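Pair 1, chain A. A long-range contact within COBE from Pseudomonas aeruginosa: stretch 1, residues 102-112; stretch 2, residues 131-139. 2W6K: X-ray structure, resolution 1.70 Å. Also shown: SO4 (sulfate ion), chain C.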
# COMPACT_ATOMS: atom_id res chain seq x y z
N VAL A 102 -2.71 7.58 -4.09
CA VAL A 102 -3.43 6.37 -3.73
C VAL A 102 -2.47 5.38 -3.10
O VAL A 102 -2.81 4.76 -2.09
CB VAL A 102 -4.18 5.74 -4.94
CG1 VAL A 102 -4.64 4.32 -4.63
CG2 VAL A 102 -5.33 6.65 -5.33
N ALA A 103 -1.30 5.20 -3.70
CA ALA A 103 -0.36 4.18 -3.19
C ALA A 103 0.07 4.50 -1.76
O ALA A 103 0.08 3.64 -0.88
CB ALA A 103 0.85 4.07 -4.10
N GLU A 104 0.49 5.74 -1.54
CA GLU A 104 1.00 6.13 -0.22
C GLU A 104 -0.12 6.13 0.84
O GLU A 104 0.04 5.56 1.92
CB GLU A 104 1.69 7.48 -0.31
CG GLU A 104 2.94 7.38 -1.13
CD GLU A 104 3.75 8.67 -1.25
OE1 GLU A 104 3.25 9.72 -0.83
OE2 GLU A 104 4.87 8.59 -1.80
N ALA A 105 -1.25 6.73 0.50
CA ALA A 105 -2.38 6.80 1.45
C ALA A 105 -2.96 5.45 1.76
O ALA A 105 -3.26 5.19 2.92
CB ALA A 105 -3.47 7.75 0.96
N ALA A 106 -3.07 4.57 0.76
CA ALA A 106 -3.68 3.24 0.99
C ALA A 106 -2.76 2.37 1.85
O ALA A 106 -3.22 1.63 2.74
CB ALA A 106 -4.05 2.54 -0.31
N ALA A 107 -1.46 2.50 1.62
CA ALA A 107 -0.48 1.76 2.42
C ALA A 107 -0.58 2.14 3.90
O ALA A 107 -0.70 1.26 4.76
CB ALA A 107 0.95 1.96 1.86
N LEU A 108 -0.54 3.44 4.19
CA LEU A 108 -0.62 3.92 5.55
C LEU A 108 -1.95 3.50 6.19
O LEU A 108 -1.97 2.98 7.31
CB LEU A 108 -0.49 5.44 5.57
CG LEU A 108 0.93 5.97 5.35
CD1 LEU A 108 0.85 7.47 5.14
CD2 LEU A 108 1.80 5.61 6.57
N ALA A 109 -3.05 3.75 5.48
CA ALA A 109 -4.42 3.48 5.98
C ALA A 109 -4.62 2.04 6.38
O ALA A 109 -5.08 1.76 7.50
CB ALA A 109 -5.48 3.93 4.98
N LEU A 110 -4.25 1.11 5.51
CA LEU A 110 -4.42 -0.30 5.80
C LEU A 110 -3.50 -0.74 6.93
O LEU A 110 -3.91 -1.51 7.80
CB LEU A 110 -4.22 -1.16 4.55
CG LEU A 110 -4.52 -2.65 4.75
CD1 LEU A 110 -6.02 -2.83 5.16
CD2 LEU A 110 -4.22 -3.45 3.51
N ALA A 111 -2.25 -0.27 6.93
CA ALA A 111 -1.31 -0.69 7.98
C ALA A 111 -1.85 -0.32 9.36
O ALA A 111 -1.81 -1.13 10.29
CB ALA A 111 0.07 -0.07 7.77
N GLU A 112 -2.39 0.88 9.46
CA GLU A 112 -2.89 1.38 10.77
C GLU A 112 -4.15 0.66 11.21
O GLU A 112 -4.35 0.44 12.41
CB GLU A 112 -3.09 2.90 10.76
CG GLU A 112 -1.78 3.64 10.56
CD GLU A 112 -1.83 5.11 10.93
OE1 GLU A 112 -2.95 5.67 10.98
OE2 GLU A 112 -0.74 5.69 11.13
N ALA A 131 1.89 2.57 -13.15
CA ALA A 131 1.56 2.27 -11.74
C ALA A 131 2.50 2.92 -10.73
O ALA A 131 3.62 3.28 -11.05
CB ALA A 131 1.56 0.76 -11.55
N SER A 132 2.04 3.02 -9.47
CA SER A 132 2.89 3.48 -8.40
C SER A 132 2.70 2.52 -7.23
O SER A 132 1.58 2.06 -7.01
CB SER A 132 2.50 4.88 -7.91
OG SER A 132 3.09 5.89 -8.73
N ILE A 133 3.78 2.24 -6.52
CA ILE A 133 3.69 1.37 -5.35
C ILE A 133 4.39 2.00 -4.15
O ILE A 133 5.48 2.59 -4.27
CB ILE A 133 4.24 -0.06 -5.66
CG1 ILE A 133 3.40 -0.69 -6.79
CG2 ILE A 133 4.23 -0.93 -4.39
CD1 ILE A 133 3.62 -2.15 -7.07
N ALA A 134 3.75 1.95 -2.98
CA ALA A 134 4.40 2.43 -1.75
C ALA A 134 4.34 1.36 -0.68
O ALA A 134 3.45 0.52 -0.68
CB ALA A 134 3.75 3.71 -1.25
N LEU A 135 5.25 1.44 0.26
CA LEU A 135 5.31 0.44 1.35
C LEU A 135 5.16 1.12 2.69
O LEU A 135 5.75 2.16 2.93
CB LEU A 135 6.64 -0.33 1.30
CG LEU A 135 7.01 -1.02 -0.03
CD1 LEU A 135 8.43 -1.60 0.10
CD2 LEU A 135 5.99 -2.10 -0.33
N ALA A 136 4.36 0.52 3.57
CA ALA A 136 4.21 1.06 4.91
C ALA A 136 4.42 -0.05 5.92
O ALA A 136 4.08 -1.21 5.69
CB ALA A 136 2.82 1.71 5.11
N ARG A 137 5.00 0.32 7.06
CA ARG A 137 5.29 -0.62 8.13
C ARG A 137 4.81 -0.09 9.48
O ARG A 137 4.90 1.11 9.76
CB ARG A 137 6.79 -0.92 8.19
CG ARG A 137 7.68 0.30 8.03
CD ARG A 137 8.83 0.29 9.02
NE ARG A 137 9.39 1.62 9.23
CZ ARG A 137 10.61 1.98 8.86
NH1 ARG A 137 11.41 1.11 8.26
NH2 ARG A 137 11.04 3.21 9.10
N LEU A 138 4.30 -0.99 10.31
CA LEU A 138 3.83 -0.67 11.62
C LEU A 138 5.04 -0.28 12.45
O LEU A 138 5.98 -1.07 12.64
CB LEU A 138 3.11 -1.87 12.21
CG LEU A 138 2.14 -1.60 13.36
CD1 LEU A 138 0.97 -0.68 12.94
CD2 LEU A 138 1.65 -2.92 13.90
N LEU A 139 5.02 0.97 12.90
CA LEU A 139 6.11 1.66 13.57
C LEU A 139 6.10 1.35 15.06
O LEU A 139 5.31 1.95 15.79
CB LEU A 139 5.89 3.16 13.39
CG LEU A 139 6.97 4.23 13.24
CD1 LEU A 139 6.44 5.53 13.84
CD2 LEU A 139 8.32 3.88 13.86
S SO4 C . -0.64 7.25 -6.93
O1 SO4 C . -0.21 7.29 -8.36
O2 SO4 C . -1.98 7.82 -6.81
O3 SO4 C . 0.29 8.05 -6.16
O4 SO4 C . -0.64 5.88 -6.49

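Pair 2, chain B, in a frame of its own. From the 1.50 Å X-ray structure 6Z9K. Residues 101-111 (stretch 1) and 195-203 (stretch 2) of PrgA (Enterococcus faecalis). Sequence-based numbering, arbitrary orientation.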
# COMPACT_ATOMS: atom_id res chain seq x y z
N GLN B 101 8.32 11.10 -8.67
CA GLN B 101 8.46 10.01 -9.66
C GLN B 101 7.51 8.86 -9.29
O GLN B 101 6.75 8.41 -10.14
CB GLN B 101 9.89 9.50 -9.68
CG GLN B 101 10.11 8.31 -10.58
CD GLN B 101 11.59 8.06 -10.76
OE1 GLN B 101 12.31 7.74 -9.83
NE2 GLN B 101 12.02 8.15 -12.01
N SER B 102 7.53 8.41 -8.05
CA SER B 102 6.70 7.24 -7.64
C SER B 102 5.21 7.61 -7.69
O SER B 102 4.36 6.78 -8.11
CB SER B 102 7.14 6.71 -6.30
OG SER B 102 6.74 7.56 -5.22
N ILE B 103 4.86 8.81 -7.29
CA ILE B 103 3.46 9.32 -7.30
C ILE B 103 2.97 9.40 -8.75
O ILE B 103 1.90 8.91 -9.07
CB ILE B 103 3.39 10.65 -6.57
CG1 ILE B 103 3.69 10.42 -5.09
CG2 ILE B 103 2.04 11.32 -6.74
CD1 ILE B 103 3.87 11.74 -4.34
N LYS B 104 3.75 10.00 -9.62
CA LYS B 104 3.32 10.21 -11.02
C LYS B 104 3.13 8.85 -11.67
O LYS B 104 2.15 8.68 -12.42
CB LYS B 104 4.31 11.05 -11.83
CG LYS B 104 3.90 11.29 -13.29
CD LYS B 104 4.88 12.15 -14.00
CE LYS B 104 4.63 12.27 -15.49
NZ LYS B 104 4.74 10.97 -16.21
N PHE B 105 4.03 7.91 -11.43
CA PHE B 105 3.95 6.58 -12.04
C PHE B 105 2.66 5.94 -11.55
O PHE B 105 1.84 5.41 -12.38
CB PHE B 105 5.19 5.76 -11.70
CG PHE B 105 5.27 4.37 -12.26
CD1 PHE B 105 4.55 3.94 -13.37
CD2 PHE B 105 6.16 3.50 -11.66
CE1 PHE B 105 4.73 2.66 -13.87
CE2 PHE B 105 6.31 2.22 -12.15
CZ PHE B 105 5.60 1.81 -13.23
N ALA B 106 2.43 5.95 -10.23
CA ALA B 106 1.21 5.31 -9.69
C ALA B 106 -0.07 5.92 -10.30
O ALA B 106 -1.02 5.17 -10.66
CB ALA B 106 1.16 5.45 -8.19
N TRP B 107 -0.14 7.25 -10.42
CA TRP B 107 -1.37 7.92 -10.90
C TRP B 107 -1.53 7.67 -12.40
O TRP B 107 -2.69 7.63 -12.86
CB TRP B 107 -1.40 9.39 -10.45
CG TRP B 107 -1.78 9.44 -9.00
CD1 TRP B 107 -0.91 9.51 -7.94
CD2 TRP B 107 -3.09 9.30 -8.44
NE1 TRP B 107 -1.61 9.48 -6.76
CE2 TRP B 107 -2.95 9.34 -7.03
CE3 TRP B 107 -4.38 9.19 -8.97
CZ2 TRP B 107 -4.05 9.27 -6.17
CZ3 TRP B 107 -5.46 9.09 -8.12
CH2 TRP B 107 -5.29 9.16 -6.74
N ASP B 108 -0.43 7.52 -13.15
CA ASP B 108 -0.54 7.12 -14.57
C ASP B 108 -1.15 5.71 -14.65
O ASP B 108 -2.05 5.49 -15.51
CB ASP B 108 0.78 7.28 -15.30
CG ASP B 108 1.13 8.71 -15.65
OD1 ASP B 108 0.27 9.62 -15.43
OD2 ASP B 108 2.27 8.90 -16.10
N ILE B 109 -0.70 4.79 -13.80
CA ILE B 109 -1.31 3.42 -13.82
C ILE B 109 -2.81 3.56 -13.56
O ILE B 109 -3.61 2.93 -14.21
CB ILE B 109 -0.58 2.47 -12.87
CG1 ILE B 109 0.84 2.14 -13.35
CG2 ILE B 109 -1.44 1.21 -12.60
CD1 ILE B 109 1.67 1.32 -12.40
N ALA B 110 -3.19 4.37 -12.58
CA ALA B 110 -4.60 4.50 -12.16
C ALA B 110 -5.41 5.07 -13.33
O ALA B 110 -6.48 4.47 -13.69
CB ALA B 110 -4.65 5.33 -10.89
N LYS B 111 -4.92 6.13 -13.95
CA LYS B 111 -5.59 6.81 -15.08
C LYS B 111 -5.81 5.83 -16.26
O LYS B 111 -6.89 5.82 -16.87
CB LYS B 111 -4.70 7.96 -15.56
CG LYS B 111 -5.32 8.81 -16.63
CD LYS B 111 -4.56 10.10 -16.83
CE LYS B 111 -3.19 9.95 -17.44
NZ LYS B 111 -2.88 11.17 -18.21
N THR B 195 12.79 0.27 -3.32
CA THR B 195 13.25 1.57 -2.80
C THR B 195 12.18 2.63 -2.92
O THR B 195 12.44 3.72 -2.41
CB THR B 195 14.51 2.03 -3.55
OG1 THR B 195 14.22 2.26 -4.91
CG2 THR B 195 15.62 1.02 -3.35
N ALA B 196 11.02 2.37 -3.56
CA ALA B 196 10.07 3.47 -3.83
C ALA B 196 8.65 2.93 -3.86
O ALA B 196 8.43 1.75 -4.20
CB ALA B 196 10.40 4.13 -5.15
N LEU B 197 7.72 3.77 -3.44
CA LEU B 197 6.28 3.41 -3.44
C LEU B 197 5.47 4.64 -3.80
O LEU B 197 5.77 5.74 -3.38
CB LEU B 197 5.91 2.85 -2.06
CG LEU B 197 4.52 2.22 -1.98
CD1 LEU B 197 4.50 1.15 -0.90
CD2 LEU B 197 3.45 3.24 -1.66
N GLY B 198 4.38 4.40 -4.53
CA GLY B 198 3.35 5.40 -4.79
C GLY B 198 1.99 4.73 -4.64
O GLY B 198 1.86 3.56 -5.07
N VAL B 199 0.99 5.45 -4.15
CA VAL B 199 -0.40 4.92 -4.02
C VAL B 199 -1.33 5.75 -4.87
O VAL B 199 -1.33 6.97 -4.75
CB VAL B 199 -0.87 4.92 -2.54
CG1 VAL B 199 -2.28 4.35 -2.43
CG2 VAL B 199 0.12 4.16 -1.66
N SER B 200 -2.13 5.09 -5.67
CA SER B 200 -3.17 5.81 -6.42
C SER B 200 -4.51 5.10 -6.24
O SER B 200 -4.60 4.02 -5.66
CB SER B 200 -2.78 5.89 -7.86
OG SER B 200 -2.50 4.58 -8.36
N LEU B 201 -5.52 5.73 -6.80
CA LEU B 201 -6.94 5.33 -6.64
C LEU B 201 -7.60 5.45 -8.02
O LEU B 201 -7.24 6.35 -8.78
CB LEU B 201 -7.65 6.30 -5.70
CG LEU B 201 -7.05 6.50 -4.31
CD1 LEU B 201 -7.79 7.62 -3.57
CD2 LEU B 201 -7.06 5.21 -3.54
N SER B 202 -8.54 4.58 -8.33
CA SER B 202 -9.29 4.71 -9.60
C SER B 202 -10.72 4.23 -9.39
O SER B 202 -10.98 3.43 -8.46
CB SER B 202 -8.60 4.00 -10.74
OG SER B 202 -8.60 2.60 -10.63
N GLY B 203 -11.57 4.67 -10.31
CA GLY B 203 -12.97 4.25 -10.24
C GLY B 203 -13.85 5.29 -10.88
O GLY B 203 -13.53 6.47 -10.78
O HOH W 1 -0.04 9.24 -4.23

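What backbone arrangement do the two pairs share? In each, a helix lies across a strand with helix and strand running in roughly the same direction, at 29° in pair 1 and 40° in pair 2, and the axes approach to 6.7 Å and 6.5 Å. Fourteen central residues superpose with an RMSD of 0.7 Å. Small residues line the close approach in both pairs: A:Ala103, A:Ala107 and A:Ala111 match B:Ser102, B:Ala106 and B:Ala110 on the helix, while A:Ser132, A:Ala134 and A:Ala136 match B:Ala196, B:Gly198 and B:Ser200 on the strand. All point toward the other stretch except B:Gly198, which has no side chain to point.

How is the N-terminal part of the contact packed? In pair 1, A:Ala103 sets its CB 3.6 Å from A:Ser132 O, and its own O lies 3.7 Å from A:Ala134 CB; the two methyls, A:Ala103 CB and A:Ala134 CB, are 4.1 Å apart. A:Ser132 CB lies 4.2 Å from A:Ala103 CB, and the matching B:Ala196 CB lies 4.3 Å from B:Ser102 CB, so alanine and serine exchange places between helix and strand. A:Glu104 adds the aliphatic part of its side chain, with CG 3.8 Å from A:Ala134 CB. In pair 2 the matching strand position is B:Gly198, and the backbones draw closer, with B:Ser102 O 3.7 Å from B:Gly198 CA. A CB built there would fall 2.2 Å from B:Ser102 O, a clash, so the room that pair 1 gives to a methyl is taken up here by the helix backbone. The B:Ser102 side chain, in rotamer p, brings OG to 2.8 Å from B:Leu197 O.

What happens at the centre, where alanine meets alanine in one pair and serine in the other? The helical residues A:Ala107 and B:Ala106 nearly coincide, and each places its CB close to a strand carbonyl: A:Ala107 CB is 3.8 Å from A:Ala134 O, and B:Ala106 CB is 3.7 Å from B:Gly198 O. The next inward strand position differs. A:Ala136 CB packs 3.8 Å from A:Ala107 CB and 4.2 Å from A:Ala111 CB, and also rests against the helix backbone, 3.6 Å from A:Ala107 O. B:Ser200 instead uses its p rotamer to donate a hydrogen bond from OG to B:Ala106 O at 2.8 Å, tying side chain to helix backbone, while the same OG lies 3.4 Å from B:Ala110 CB. No hydrogen bond crosses between the stretches of pair 1.

How do the larger side chains finish the contact? A:Leu108 starts away from the strand, but its end returns, with CD2 4.3 Å from A:Ala136 CB. At the matching position B:Trp107 covers more of the strand: B:Ser200 CB sits over the face of its five-membered ring, 3.6 Å from the centroid, in a CH-pi contact, and B:Trp107 CH2 reaches B:Leu201 CB at 3.9 Å. A water accepts from B:Trp107 NE1 at 3.0 Å and donates to B:Val199 O at 2.7 Å. Farther along, A:Leu138 extends CD1 to 3.9 Å from A:Ala111 O, whereas the smaller B:Ser202 brings CB to 3.7 Å from B:Ala110 O.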